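Local coordinates for protein 11S globulin (Wrightia tinctoria, PDB 5WXU) that probably serves as a seed storage protein, a hexameric nutrient reserve, and binds the plant hormone auxin (indole-3-acetic acid), at residues L92-N98 with G165-Y171; E122-H128 with F144-K150; L318-N322 with N411-K415. One frame throughout, in Å; residues are numbered along the deposited sequence. Where two conformers were deposited one is given.

Contact 1 (L92-N98 with G165-Y171); sequences LFVPSYN and GIVHWAY. With PO4 (phosphate ion), chain N.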
loop_
_atom_site.group_PDB
_atom_site.type_symbol
_atom_site.label_atom_id
_atom_site.label_comp_id
_atom_site.label_asym_id
_atom_site.label_seq_id
_atom_site.Cartn_x
_atom_site.Cartn_y
_atom_site.Cartn_z
ATOM N N LEU B 92 -19.009 7.218 36.377
ATOM C CA LEU B 92 -17.704 7.272 35.695
ATOM C C LEU B 92 -17.105 5.870 35.621
ATOM O O LEU B 92 -16.853 5.227 36.658
ATOM C CB LEU B 92 -16.799 8.283 36.406
ATOM C CG LEU B 92 -15.322 8.334 36.045
ATOM C CD1 LEU B 92 -15.231 8.684 34.543
ATOM C CD2 LEU B 92 -14.598 9.376 36.891
ATOM N N PHE B 93 -16.923 5.335 34.384
ATOM C CA PHE B 93 -16.338 4.058 34.164
ATOM C C PHE B 93 -14.810 4.288 34.130
ATOM O O PHE B 93 -14.311 5.059 33.308
ATOM C CB PHE B 93 -16.873 3.474 32.821
ATOM C CG PHE B 93 -16.478 2.049 32.509
ATOM C CD1 PHE B 93 -16.116 1.127 33.462
ATOM C CD2 PHE B 93 -16.577 1.593 31.193
ATOM C CE1 PHE B 93 -15.860 -0.192 33.151
ATOM C CE2 PHE B 93 -16.283 0.253 30.859
ATOM C CZ PHE B 93 -15.895 -0.632 31.847
ATOM N N VAL B 94 -14.116 3.713 35.115
ATOM C CA VAL B 94 -12.704 3.905 35.383
ATOM C C VAL B 94 -11.924 3.591 34.063
ATOM O O VAL B 94 -12.183 2.571 33.428
ATOM C CB VAL B 94 -12.261 2.995 36.505
ATOM C CG1 VAL B 94 -10.760 3.022 36.719
ATOM C CG2 VAL B 94 -12.954 3.377 37.839
ATOM N N PRO B 95 -10.972 4.450 33.744
ATOM C CA PRO B 95 -10.179 4.142 32.583
ATOM C C PRO B 95 -9.502 2.779 32.602
ATOM O O PRO B 95 -9.012 2.312 33.628
ATOM C CB PRO B 95 -9.130 5.229 32.607
ATOM C CG PRO B 95 -9.722 6.363 33.459
ATOM C CD PRO B 95 -10.432 5.610 34.470
ATOM N N SER B 96 -9.450 2.146 31.431
ATOM C CA SER B 96 -8.869 0.845 31.262
ATOM C C SER B 96 -8.323 0.672 29.816
ATOM O O SER B 96 -8.679 1.444 28.908
ATOM C CB SER B 96 -9.904 -0.272 31.485
ATOM O OG SER B 96 -11.009 -0.368 30.526
ATOM N N TYR B 97 -7.499 -0.331 29.667
ATOM C CA TYR B 97 -7.023 -0.789 28.350
ATOM C C TYR B 97 -7.126 -2.287 28.296
ATOM O O TYR B 97 -7.116 -2.978 29.320
ATOM C CB TYR B 97 -5.665 -0.291 27.953
ATOM C CG TYR B 97 -4.479 -0.713 28.831
ATOM C CD1 TYR B 97 -4.256 -0.101 30.068
ATOM C CD2 TYR B 97 -3.672 -1.724 28.493
ATOM C CE1 TYR B 97 -3.213 -0.504 30.874
ATOM C CE2 TYR B 97 -2.626 -2.086 29.263
ATOM C CZ TYR B 97 -2.411 -1.476 30.469
ATOM O OH TYR B 97 -1.343 -1.895 31.270
ATOM N N ASN B 98 -7.234 -2.797 27.076
ATOM C CA ASN B 98 -7.431 -4.186 26.821
ATOM C C ASN B 98 -6.369 -4.696 25.873
ATOM O O ASN B 98 -5.721 -3.918 25.176
ATOM C CB ASN B 98 -8.787 -4.427 26.214
ATOM C CG ASN B 98 -9.887 -3.823 27.024
ATOM O OD1 ASN B 98 -10.593 -2.927 26.578
ATOM N ND2 ASN B 98 -10.099 -4.358 28.240
ATOM N N GLY B 165 -4.749 -1.858 23.630
ATOM C CA GLY B 165 -3.691 -1.139 24.291
ATOM C C GLY B 165 -3.991 0.279 24.643
ATOM O O GLY B 165 -3.174 0.920 25.312
ATOM N N ILE B 166 -5.076 0.800 24.078
ATOM C CA ILE B 166 -5.438 2.192 24.189
ATOM C C ILE B 166 -6.323 2.383 25.455
ATOM O O ILE B 166 -7.321 1.718 25.622
ATOM C CB ILE B 166 -6.185 2.644 22.952
ATOM C CG1 ILE B 166 -5.210 2.585 21.752
ATOM C CG2 ILE B 166 -6.852 4.026 23.141
ATOM C CD1 ILE B 166 -4.075 3.588 21.778
ATOM N N VAL B 167 -5.947 3.345 26.292
ATOM C CA VAL B 167 -6.788 3.719 27.455
ATOM C C VAL B 167 -8.089 4.404 27.014
ATOM O O VAL B 167 -8.065 5.358 26.274
ATOM C CB VAL B 167 -6.001 4.618 28.399
ATOM C CG1 VAL B 167 -6.882 5.179 29.594
ATOM C CG2 VAL B 167 -4.783 3.932 28.980
ATOM N N HIS B 168 -9.190 3.973 27.610
ATOM C CA HIS B 168 -10.446 4.605 27.331
ATOM C C HIS B 168 -11.291 4.645 28.640
ATOM O O HIS B 168 -11.080 3.884 29.530
ATOM C CB HIS B 168 -11.188 3.874 26.259
ATOM C CG HIS B 168 -11.366 2.408 26.552
ATOM N ND1 HIS B 168 -10.373 1.489 26.281
ATOM C CD2 HIS B 168 -12.335 1.732 27.216
ATOM C CE1 HIS B 168 -10.761 0.301 26.717
ATOM N NE2 HIS B 168 -11.951 0.425 27.286
ATOM N N TRP B 169 -12.248 5.547 28.658
ATOM C CA TRP B 169 -13.105 5.749 29.834
ATOM C C TRP B 169 -14.373 6.337 29.376
ATOM O O TRP B 169 -14.466 6.825 28.264
ATOM C CB TRP B 169 -12.444 6.652 30.897
ATOM C CG TRP B 169 -12.049 8.033 30.435
ATOM C CD1 TRP B 169 -10.813 8.411 29.897
ATOM C CD2 TRP B 169 -12.836 9.227 30.405
ATOM N NE1 TRP B 169 -10.802 9.720 29.529
ATOM C CE2 TRP B 169 -12.020 10.268 29.842
ATOM C CE3 TRP B 169 -14.157 9.547 30.790
ATOM C CZ2 TRP B 169 -12.476 11.538 29.613
ATOM C CZ3 TRP B 169 -14.554 10.830 30.627
ATOM C CH2 TRP B 169 -13.759 11.819 30.091
ATOM N N ALA B 170 -15.411 6.243 30.224
ATOM C CA ALA B 170 -16.720 6.727 29.791
ATOM C C ALA B 170 -17.452 7.338 31.031
ATOM O O ALA B 170 -17.241 6.928 32.140
ATOM C CB ALA B 170 -17.540 5.630 29.177
ATOM N N TYR B 171 -18.241 8.347 30.759
ATOM C CA TYR B 171 -19.011 9.067 31.793
ATOM C C TYR B 171 -20.424 9.320 31.234
ATOM O O TYR B 171 -20.590 9.786 30.109
ATOM C CB TYR B 171 -18.336 10.370 32.128
ATOM C CG TYR B 171 -19.145 11.212 33.092
ATOM C CD1 TYR B 171 -19.287 10.819 34.385
ATOM C CD2 TYR B 171 -19.805 12.355 32.666
ATOM C CE1 TYR B 171 -20.068 11.573 35.282
ATOM C CE2 TYR B 171 -20.569 13.117 33.547
ATOM C CZ TYR B 171 -20.690 12.718 34.842
ATOM O OH TYR B 171 -21.473 13.488 35.693
HETATM P P PO4 N . -13.462 -2.637 28.991
HETATM O O1 PO4 N . -12.113 -2.739 29.867
HETATM O O2 PO4 N . -13.933 -1.313 28.411
HETATM O O3 PO4 N . -13.170 -3.296 27.637
HETATM O O4 PO4 N . -14.626 -3.522 29.439
HETATM O O HOH W 1 -12.840 1.510 30.927
HETATM O O HOH W 2 -7.841 -0.938 24.908
#

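Contact 2 (E122-H128 with F144-K150); sequences ETFQSFH and FRDQHQK. Unlike the reference sequence in segment 144-150: Gln147 (reference Arg).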
loop_
_atom_site.group_PDB
_atom_site.type_symbol
_atom_site.label_atom_id
_atom_site.label_comp_id
_atom_site.label_asym_id
_atom_site.label_seq_id
_atom_site.Cartn_x
_atom_site.Cartn_y
_atom_site.Cartn_z
ATOM N N GLU B 122 -2.054 17.312 24.425
ATOM C CA GLU B 122 -3.345 17.602 24.981
ATOM C C GLU B 122 -3.941 18.851 24.283
ATOM O O GLU B 122 -3.510 19.975 24.582
ATOM C CB GLU B 122 -3.209 17.809 26.480
ATOM C CG GLU B 122 -3.119 16.510 27.284
ATOM C CD GLU B 122 -1.839 15.715 27.078
ATOM O OE1 GLU B 122 -0.780 16.419 27.329
ATOM O OE2 GLU B 122 -1.938 14.449 26.659
ATOM N N THR B 123 -4.962 18.700 23.416
ATOM C CA THR B 123 -5.474 19.823 22.652
ATOM C C THR B 123 -6.819 20.424 23.112
ATOM O O THR B 123 -7.331 21.327 22.443
ATOM C CB THR B 123 -5.622 19.458 21.146
ATOM O OG1 THR B 123 -6.616 18.475 20.976
ATOM C CG2 THR B 123 -4.357 18.925 20.616
ATOM N N PHE B 124 -7.399 19.885 24.172
ATOM C CA PHE B 124 -8.585 20.494 24.797
ATOM C C PHE B 124 -8.020 21.243 26.021
ATOM O O PHE B 124 -7.527 20.623 26.949
ATOM C CB PHE B 124 -9.605 19.439 25.183
ATOM C CG PHE B 124 -10.652 19.152 24.110
ATOM C CD1 PHE B 124 -10.288 19.081 22.752
ATOM C CD2 PHE B 124 -11.932 18.770 24.460
ATOM C CE1 PHE B 124 -11.216 18.755 21.784
ATOM C CE2 PHE B 124 -12.865 18.472 23.484
ATOM C CZ PHE B 124 -12.507 18.452 22.120
ATOM N N GLN B 125 -8.013 22.555 25.948
ATOM C CA GLN B 125 -7.231 23.398 26.838
ATOM C C GLN B 125 -8.067 24.480 27.550
ATOM O O GLN B 125 -8.872 25.177 26.913
ATOM C CB GLN B 125 -6.159 24.088 26.049
ATOM C CG GLN B 125 -5.389 23.152 25.110
ATOM C CD GLN B 125 -4.740 23.897 23.977
ATOM O OE1 GLN B 125 -3.665 24.470 24.163
ATOM N NE2 GLN B 125 -5.339 23.821 22.759
ATOM N N SER B 126 -7.866 24.585 28.840
ATOM C CA SER B 126 -8.449 25.778 29.544
ATOM C C SER B 126 -7.428 26.336 30.498
ATOM O O SER B 126 -6.898 25.614 31.363
ATOM C CB SER B 126 -9.700 25.400 30.256
ATOM O OG SER B 126 -10.155 26.486 31.028
ATOM N N PHE B 127 -7.151 27.631 30.352
ATOM C CA PHE B 127 -6.158 28.293 31.185
ATOM C C PHE B 127 -6.810 29.161 32.300
ATOM O O PHE B 127 -6.106 29.986 32.913
ATOM C CB PHE B 127 -5.196 29.076 30.255
ATOM C CG PHE B 127 -4.467 28.171 29.306
ATOM C CD1 PHE B 127 -3.309 27.523 29.697
ATOM C CD2 PHE B 127 -4.985 27.903 28.029
ATOM C CE1 PHE B 127 -2.672 26.633 28.827
ATOM C CE2 PHE B 127 -4.352 26.999 27.160
ATOM C CZ PHE B 127 -3.199 26.352 27.571
ATOM N N HIS B 128 -8.101 28.908 32.600
ATOM C CA HIS B 128 -8.900 29.608 33.659
ATOM C C HIS B 128 -9.773 28.638 34.484
ATOM O O HIS B 128 -10.176 27.604 33.959
ATOM C CB HIS B 128 -9.858 30.633 33.027
ATOM C CG HIS B 128 -9.175 31.641 32.150
ATOM N ND1 HIS B 128 -9.208 31.580 30.768
ATOM C CD2 HIS B 128 -8.428 32.732 32.461
ATOM C CE1 HIS B 128 -8.527 32.598 30.270
ATOM N NE2 HIS B 128 -8.048 33.314 31.273
ATOM N N PHE B 144 -11.664 23.410 36.241
ATOM C CA PHE B 144 -11.732 23.836 34.844
ATOM C C PHE B 144 -10.387 24.283 34.286
ATOM O O PHE B 144 -10.263 24.309 33.057
ATOM C CB PHE B 144 -12.824 24.899 34.597
ATOM C CG PHE B 144 -14.196 24.327 34.610
ATOM C CD1 PHE B 144 -14.536 23.285 33.715
ATOM C CD2 PHE B 144 -15.147 24.753 35.553
ATOM C CE1 PHE B 144 -15.792 22.700 33.747
ATOM C CE2 PHE B 144 -16.410 24.162 35.586
ATOM C CZ PHE B 144 -16.736 23.144 34.674
ATOM N N ARG B 145 -9.392 24.628 35.120
ATOM C CA ARG B 145 -8.048 24.911 34.588
ATOM C C ARG B 145 -7.324 23.567 34.367
ATOM O O ARG B 145 -6.942 22.901 35.298
ATOM C CB ARG B 145 -7.231 25.836 35.485
ATOM C CG ARG B 145 -5.938 26.325 34.841
ATOM C CD ARG B 145 -5.030 27.234 35.694
ATOM N NE ARG B 145 -4.035 26.511 36.507
ATOM C CZ ARG B 145 -4.241 26.069 37.752
ATOM N NH1 ARG B 145 -5.406 26.285 38.385
ATOM N NH2 ARG B 145 -3.266 25.405 38.377
ATOM N N ASP B 146 -7.161 23.159 33.118
ATOM C CA ASP B 146 -6.677 21.756 32.838
ATOM C C ASP B 146 -6.431 21.647 31.335
ATOM O O ASP B 146 -6.847 22.509 30.568
ATOM C CB ASP B 146 -7.765 20.739 33.188
ATOM C CG ASP B 146 -7.273 19.271 33.195
ATOM O OD1 ASP B 146 -6.029 19.040 33.240
ATOM O OD2 ASP B 146 -8.149 18.396 33.227
ATOM N N GLN B 147 -5.650 20.658 30.952
ATOM C CA GLN B 147 -5.485 20.376 29.526
ATOM C C GLN B 147 -5.605 18.875 29.455
ATOM O O GLN B 147 -4.985 18.191 30.259
ATOM C CB GLN B 147 -4.107 20.784 29.068
ATOM C CG GLN B 147 -3.842 22.264 29.006
ATOM C CD GLN B 147 -2.360 22.518 29.049
ATOM O OE1 GLN B 147 -1.545 21.674 28.607
ATOM N NE2 GLN B 147 -1.980 23.635 29.654
ATOM N N HIS B 148 -6.340 18.371 28.492
ATOM C CA HIS B 148 -6.428 16.946 28.284
ATOM C C HIS B 148 -6.610 16.618 26.790
ATOM O O HIS B 148 -6.770 17.529 26.005
ATOM C CB HIS B 148 -7.500 16.281 29.203
ATOM C CG HIS B 148 -8.866 16.867 29.116
ATOM N ND1 HIS B 148 -9.678 16.681 28.023
ATOM C CD2 HIS B 148 -9.573 17.626 30.000
ATOM C CE1 HIS B 148 -10.830 17.320 28.227
ATOM N NE2 HIS B 148 -10.797 17.886 29.423
ATOM N N GLN B 149 -6.634 15.345 26.417
ATOM C CA GLN B 149 -6.925 15.058 25.013
ATOM C C GLN B 149 -8.410 15.241 24.724
ATOM O O GLN B 149 -9.249 15.195 25.644
ATOM C CB GLN B 149 -6.417 13.665 24.636
ATOM C CG GLN B 149 -4.880 13.616 24.553
ATOM C CD GLN B 149 -4.321 12.272 24.133
ATOM O OE1 GLN B 149 -5.045 11.381 23.758
ATOM N NE2 GLN B 149 -3.007 12.160 24.138
ATOM N N LYS B 150 -8.728 15.299 23.431
ATOM C CA LYS B 150 -10.097 15.410 22.981
ATOM C C LYS B 150 -10.965 14.355 23.592
ATOM O O LYS B 150 -10.596 13.179 23.659
ATOM C CB LYS B 150 -10.240 15.262 21.469
ATOM C CG LYS B 150 -11.688 14.927 21.106
ATOM C CD LYS B 150 -11.930 14.828 19.635
ATOM C CE LYS B 150 -13.410 14.807 19.256
ATOM N NZ LYS B 150 -14.442 15.666 19.925
HETATM O O HOH W 3 -6.187 16.068 21.998
HETATM O O HOH W 4 -4.115 24.393 31.756
#

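Contact 3 (L318-N322 with N411-K415); sequences LNSYN and NDRAK. With PO4 (phosphate ion), chain O.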
loop_
_atom_site.group_PDB
_atom_site.type_symbol
_atom_site.label_atom_id
_atom_site.label_comp_id
_atom_site.label_asym_id
_atom_site.label_seq_id
_atom_site.Cartn_x
_atom_site.Cartn_y
_atom_site.Cartn_z
ATOM N N LEU B 318 -21.207 -0.204 8.272
ATOM C CA LEU B 318 -20.153 0.601 8.834
ATOM C C LEU B 318 -18.861 -0.187 8.553
ATOM O O LEU B 318 -18.586 -1.225 9.191
ATOM C CB LEU B 318 -20.289 0.840 10.321
ATOM C CG LEU B 318 -19.229 1.719 10.988
ATOM C CD1 LEU B 318 -19.326 3.094 10.368
ATOM C CD2 LEU B 318 -19.433 1.741 12.485
ATOM N N ASN B 319 -18.089 0.244 7.545
ATOM C CA ASN B 319 -16.847 -0.435 7.241
ATOM C C ASN B 319 -15.787 0.644 6.905
ATOM O O ASN B 319 -16.011 1.840 7.129
ATOM C CB ASN B 319 -16.993 -1.393 6.007
ATOM C CG ASN B 319 -17.631 -0.699 4.824
ATOM O OD1 ASN B 319 -17.140 0.370 4.320
ATOM N ND2 ASN B 319 -18.826 -1.225 4.439
ATOM N N SER B 320 -14.635 0.158 6.518
ATOM C CA SER B 320 -13.507 1.049 6.268
ATOM C C SER B 320 -13.662 2.015 5.089
ATOM O O SER B 320 -12.882 2.912 4.943
ATOM C CB SER B 320 -12.221 0.278 6.232
ATOM O OG SER B 320 -12.257 -0.716 5.236
ATOM N N TYR B 321 -14.711 1.896 4.308
ATOM C CA TYR B 321 -15.042 2.938 3.335
ATOM C C TYR B 321 -15.779 4.138 3.953
ATOM O O TYR B 321 -16.063 5.144 3.301
ATOM C CB TYR B 321 -15.825 2.383 2.175
ATOM C CG TYR B 321 -15.052 1.473 1.303
ATOM C CD1 TYR B 321 -14.060 1.962 0.466
ATOM C CD2 TYR B 321 -15.384 0.152 1.205
ATOM C CE1 TYR B 321 -13.372 1.112 -0.381
ATOM C CE2 TYR B 321 -14.707 -0.708 0.366
ATOM C CZ TYR B 321 -13.716 -0.216 -0.437
ATOM O OH TYR B 321 -13.020 -1.077 -1.281
ATOM N N ASN B 322 -16.119 4.013 5.238
ATOM C CA ASN B 322 -16.841 4.971 6.038
ATOM C C ASN B 322 -15.944 5.472 7.147
ATOM O O ASN B 322 -15.729 6.640 7.311
ATOM C CB ASN B 322 -18.166 4.383 6.653
ATOM C CG ASN B 322 -18.972 3.530 5.663
ATOM O OD1 ASN B 322 -19.508 2.371 5.966
ATOM N ND2 ASN B 322 -19.091 4.080 4.441
ATOM N N ASN B 411 -14.262 -8.843 10.054
ATOM C CA ASN B 411 -13.360 -8.460 8.992
ATOM C C ASN B 411 -13.683 -7.013 8.606
ATOM O O ASN B 411 -14.773 -6.496 8.726
ATOM C CB ASN B 411 -13.444 -9.452 7.801
ATOM C CG ASN B 411 -12.056 -9.776 7.193
ATOM O OD1 ASN B 411 -11.024 -9.112 7.519
ATOM N ND2 ASN B 411 -12.014 -10.811 6.335
ATOM N N ASP B 412 -12.676 -6.341 8.134
ATOM C CA ASP B 412 -13.140 -5.100 7.595
ATOM C C ASP B 412 -13.602 -5.542 6.177
ATOM O O ASP B 412 -13.350 -6.705 5.626
ATOM C CB ASP B 412 -12.275 -3.835 7.756
ATOM C CG ASP B 412 -11.112 -3.852 6.894
ATOM O OD1 ASP B 412 -10.468 -4.915 6.989
ATOM O OD2 ASP B 412 -10.884 -2.853 6.146
ATOM N N ARG B 413 -14.428 -4.693 5.729
ATOM C CA ARG B 413 -15.144 -4.911 4.497
ATOM C C ARG B 413 -15.815 -6.266 4.421
ATOM O O ARG B 413 -15.769 -6.957 3.397
ATOM C CB ARG B 413 -14.255 -4.635 3.270
ATOM C CG ARG B 413 -13.732 -3.172 3.298
ATOM C CD ARG B 413 -12.754 -2.913 2.178
ATOM N NE ARG B 413 -12.027 -1.708 2.470
ATOM C CZ ARG B 413 -11.025 -1.245 1.738
ATOM N NH1 ARG B 413 -10.673 -1.867 0.621
ATOM N NH2 ARG B 413 -10.412 -0.133 2.125
ATOM N N ALA B 414 -16.456 -6.637 5.532
ATOM C CA ALA B 414 -17.217 -7.853 5.583
ATOM C C ALA B 414 -18.343 -7.800 4.522
ATOM O O ALA B 414 -18.994 -6.813 4.354
ATOM C CB ALA B 414 -17.787 -8.018 6.950
ATOM N N LYS B 415 -18.527 -8.899 3.812
ATOM C CA LYS B 415 -19.536 -8.956 2.757
ATOM C C LYS B 415 -20.326 -10.244 2.937
ATOM O O LYS B 415 -19.819 -11.210 3.539
ATOM C CB LYS B 415 -18.916 -8.950 1.389
ATOM C CG LYS B 415 -18.530 -7.558 0.898
ATOM C CD LYS B 415 -17.626 -7.638 -0.343
ATOM C CE LYS B 415 -16.177 -8.034 -0.047
ATOM N NZ LYS B 415 -15.291 -7.052 0.675
HETATM P P PO4 O . -14.260 -4.354 -1.486
HETATM O O1 PO4 O . -13.102 -3.497 -1.015
HETATM O O2 PO4 O . -15.299 -4.639 -0.454
HETATM O O3 PO4 O . -14.808 -3.459 -2.605
HETATM O O4 PO4 O . -13.641 -5.650 -2.002
HETATM O O HOH W 5 -18.994 -4.397 5.584
HETATM O O HOH W 6 -10.434 2.278 3.828
#

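Contact 1 (L92-N98 with G165-Y171)
His168 and Ser96 form the centre of this antiparallel pairing. The imidazole lies over the Ser96 backbone carbonyl, with Ser96 O about 3.1 Å above the ring plane and displaced from the ring centre. A first torsion of 54° sets CG between backbone N and carbonyl carbon, turning the ring back toward the loop before its strand. There His168 ND1 donates to Ile166 O (3.1 Å), while NE2 points to the phosphate, probably from the crystallisation liquor, reaching its O2 at 2.9 Å. Asn98 crosses the imidazole at about a right angle, its OD1 near the ring plane and 3.2 Å from His168 CE1; OD1 also bonds to His184 NE2. Ser96 OG and Asn98 ND2 (also bonded to Arg198 O) both donate to phosphate O1, and His85 and Arg199 also bond to the anion. At the bulge Pro95 CG meets Trp169 CB at 3.7 Å; Leu92 CD1 approaches Trp169 CE3 at 4.0 Å. Paired backbone bonds link Phe93 with Ala170 (one weak) and Ser96 with His168, with a one-residue register slip between. These are two antiparallel strands of the N-terminal cupin barrel, interrupted by a beta bulge, with a histidine-lined anion pocket on one face.

Contact 2 (E122-H128 with F144-K150)
Phe124 and Lys150 meet because their torsions send both chains the same way: the Phe124 ring swings beside its backbone N (chi1 -92°), whereas Lys150 carries CG anti to its own N (chi1 161°). They run side by side, and Lys150 CA sits 3.7 Å from the centroid of the Phe124 ring, only 11° off the normal, a CH-pi contact over the face. Lys150 CB follows at 3.6 Å from Phe124 CE1. Beside them, His148 brings CE1 to 3.9 Å from Phe124 CB, the two side chains crossing at a slant. Its ring is held by ND1, which donates nearly straight to Gln149 O, and by NE2, which accepts from the backbone N-H of Val268.

On the face opposite Phe124, where Gln125 and Gln147 lie, Gln147, which differs from the reference sequence, extends its amide to Phe127, with NE2 3.2 Å from Phe127 CE1 and the two planes steeply inclined. Water 4 joins this NE2 to Ser126 O. Glu122 packs its CG against His148 CA at 3.5 Å.

Two pairs of backbone bonds, between Phe124 and His148 and between Ser126 and Asp146, fix the antiparallel register. Thr123 and Phe124 both face His148, a classic beta bulge. Asp146 OD1 makes a salt bridge to Lys449 and OD2 accepts from Leu431 N, both of the second subunit, while Phe124 and Gln125 continue the sheet in parallel with a strand of the third subunit.

Chemically, apolar contacts and main-chain bonds dominate between the segments, whereas several polar side chains bond to neighbouring subunits: Thr123 to Asp306 and Gln125 to Ile455 and Arg422 of the third, Asp146 to the second. This hairpin-like pair is thus part of the subunit interface.

Contact 3 (L318-N322 with N411-K415)
Ser320 OG is both donor and acceptor: it donates to Asp412 OD2 at 2.7 Å, on the anti lone pair of that oxygen in this conformer of Asp412, one of two deposited, and accepts from Arg413 NE at 2.9 Å. The Arg413 bond lies near the guanidinium plane, which helps to fix the rotation of that group. The guanidinium also lies flat on the Tyr321 ring, their centres 4.0 Å apart and planes at 23°, a stacked cation-pi contact. Water 6 bridges Arg413 NH2 to Ser320 O.

Further out, a phosphate ion, probably from the crystallisation liquor, sits at the edge of the Tyr321 ring, suspiciously close to Tyr321 OH, and takes a 2.7 Å bond from Lys415 NZ to its O2, with a weak one from Arg413 NH1 to O1. Thr289 of the third subunit also binds it. Lys415 NZ donates to Arg413 O as well, while Asn319 OD1 accepts from Tyr321 N at 2.9 Å, an Asx turn. Asn351 and Ser332 bond to the backbone of the 411-415 loop.

The contact joins the loop between strand 313-318 and helix 325-329, whose Arg327 touches Ser320, to that between strands 402-409 and 416-418.

How the contacts relate
Contacts 1 and 2 belong to the N-terminal cupin domain and contact 3 to the C-terminal one. Along the chain, both segments of contact 2 fall between the two segments of contact 1, and contact 3 follows in series. The centres of contacts 1 and 2 are about 19 Å apart, their nearest atoms about 6 Å; they do not touch but reach the same mixed sheet, in which strand 110-115 pairs with both 146-155 and 168-172. Contact 3 lies about 25 Å from contact 1 and about 34 Å from contact 2, centre to centre. Contacts 1 and 2 meet the second subunit, and contacts 2 and 3 the third, so both cupin domains contribute to the hexamer's interfaces.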